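Local coordinates for protein HTH-type transcriptional repressor PhnF (Mycobacterium smegmatis, PDB 3F8M) that represses the operon for phosphate uptake when phosphate is available in the cell, acting as a DNA-binding winged helix-turn-helix regulator of the GntR family, at residues R174-T179 with V219-R224. Numbering follows the deposited sequence.
Sequences RGIAFT and VAIEQR
Ile221 packs against Ile176 and Phe178 in a small, buried apolar contact, where the loop joining helix 167-173 to strand 180-188 lies against the beginning of strand 220-229. No hydrogen bond crosses between the two segments, so between them the contact rests on apolar and CH-pi packing, largely centred on one branched side chain. All three carbons of Ile221 beyond CB make contacts, and they share the Phe178 ring and Ile176 CG2 between them. Ile221 CD1 sits over one face of the Phe178 ring in a CH-pi contact, 3.9 Å from the ring centroid, displaced toward the rim, with Phe178 CD1 its nearest ring atom. Ile221 CD1 also lies 3.7 Å from Ala177 O. Ile221 CG2, anti to the backbone N, reaches the far part of the ring and touches Phe178 CE1 and CZ, each at 3.8 Å. Ile221 CG1 meets Ile176 CG2 at 3.7 Å, the two isoleucines running past one another in opposite directions.

Glu222 takes a more peripheral part. Its carboxylate oxygen OE2 approaches the edge of the Phe178 ring near its plane, 3.9 Å from Phe178 CE1, with the carboxylate turned 76° from the ring. This oxygen is hydrogen-bonded to Ser213 OG on the adjacent strand 206-214, a bond that satisfies OE2 and is consistent with its holding the carboxylate at the ring edge. Ile171 of helix 167-173 touches Ile176, Phe178 and Ile221 alike, and Tyr168 of that helix stacks with Phe178, so the cluster extends into the helix. With both segments inside the UTRA domain, the arrangement is that of a helix-to-strand connection packed against an antiparallel sheet: its apolar side chains tie the loop leading into strand 180-188, outermost in the sheet within this chain, to the more central strand 220-229.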
# COMPACT_ATOMS: atom_id res chain seq x y z
N ARG A 174 10.38 25.72 9.81
CA ARG A 174 11.80 25.90 10.16
C ARG A 174 12.73 26.05 8.91
O ARG A 174 13.95 26.04 9.03
CB ARG A 174 12.27 24.79 11.11
CG ARG A 174 11.53 24.81 12.50
CD ARG A 174 11.62 23.45 13.26
NE ARG A 174 11.30 23.60 14.68
CZ ARG A 174 12.21 23.64 15.66
NH1 ARG A 174 13.49 23.53 15.38
NH2 ARG A 174 11.83 23.77 16.92
N GLY A 175 12.12 26.19 7.73
CA GLY A 175 12.84 26.43 6.47
C GLY A 175 13.33 25.16 5.79
O GLY A 175 14.26 25.19 4.98
N ILE A 176 12.72 24.03 6.14
CA ILE A 176 13.16 22.72 5.63
C ILE A 176 12.05 22.20 4.75
O ILE A 176 10.92 22.00 5.20
CB ILE A 176 13.46 21.74 6.80
CG1 ILE A 176 14.57 22.31 7.69
CG2 ILE A 176 13.78 20.31 6.29
CD1 ILE A 176 14.73 21.61 9.06
N ALA A 177 12.36 22.00 3.48
CA ALA A 177 11.32 21.64 2.51
C ALA A 177 11.35 20.14 2.28
O ALA A 177 12.43 19.56 2.19
CB ALA A 177 11.54 22.35 1.20
N PHE A 178 10.16 19.54 2.15
CA PHE A 178 10.06 18.11 1.88
C PHE A 178 10.16 17.97 0.39
O PHE A 178 9.22 18.31 -0.33
CB PHE A 178 8.74 17.52 2.43
CG PHE A 178 8.76 17.32 3.94
CD1 PHE A 178 9.05 16.06 4.49
CD2 PHE A 178 8.49 18.38 4.80
CE1 PHE A 178 9.08 15.88 5.88
CE2 PHE A 178 8.50 18.21 6.19
CZ PHE A 178 8.80 16.95 6.74
N THR A 179 11.32 17.50 -0.06
CA THR A 179 11.69 17.50 -1.48
C THR A 179 11.59 16.09 -2.07
O THR A 179 11.07 15.90 -3.17
CB THR A 179 13.08 18.13 -1.67
OG1 THR A 179 13.10 19.41 -1.01
CG2 THR A 179 13.45 18.30 -3.16
N VAL A 219 19.32 16.30 2.37
CA VAL A 219 19.73 15.88 3.70
C VAL A 219 18.49 15.26 4.35
O VAL A 219 17.40 15.80 4.21
CB VAL A 219 20.24 17.06 4.53
CG1 VAL A 219 20.74 16.60 5.89
CG2 VAL A 219 21.37 17.82 3.78
N ALA A 220 18.67 14.11 5.02
CA ALA A 220 17.54 13.39 5.63
C ALA A 220 16.86 14.25 6.69
O ALA A 220 17.50 14.90 7.50
CB ALA A 220 17.98 12.06 6.20
N ILE A 221 15.53 14.25 6.66
CA ILE A 221 14.69 15.00 7.60
C ILE A 221 14.27 14.07 8.77
O ILE A 221 14.26 14.49 9.94
CB ILE A 221 13.45 15.55 6.84
CG1 ILE A 221 13.86 16.62 5.80
CG2 ILE A 221 12.32 16.10 7.76
CD1 ILE A 221 12.68 16.98 4.80
N GLU A 222 13.91 12.83 8.44
CA GLU A 222 13.24 11.90 9.37
C GLU A 222 13.32 10.49 8.81
O GLU A 222 13.53 10.30 7.59
CB GLU A 222 11.73 12.23 9.52
CG GLU A 222 11.01 12.10 8.15
CD GLU A 222 9.50 12.14 8.16
OE1 GLU A 222 8.86 12.10 9.25
OE2 GLU A 222 8.96 12.15 7.03
N GLN A 223 13.19 9.53 9.70
CA GLN A 223 12.80 8.17 9.28
C GLN A 223 11.52 7.92 10.05
O GLN A 223 11.50 8.02 11.30
CB GLN A 223 13.90 7.15 9.67
CG GLN A 223 13.66 5.76 9.01
CD GLN A 223 12.54 4.95 9.64
OE1 GLN A 223 12.40 4.91 10.87
NE2 GLN A 223 11.74 4.27 8.79
N ARG A 224 10.45 7.54 9.35
CA ARG A 224 9.15 7.42 10.00
C ARG A 224 8.60 6.01 9.71
O ARG A 224 8.56 5.57 8.53
CB ARG A 224 8.21 8.55 9.49
CG ARG A 224 6.75 8.60 10.16
CD ARG A 224 5.88 9.70 9.51
NE ARG A 224 5.42 9.24 8.20
CZ ARG A 224 4.66 9.93 7.33
NH1 ARG A 224 4.25 11.17 7.56
NH2 ARG A 224 4.32 9.35 6.19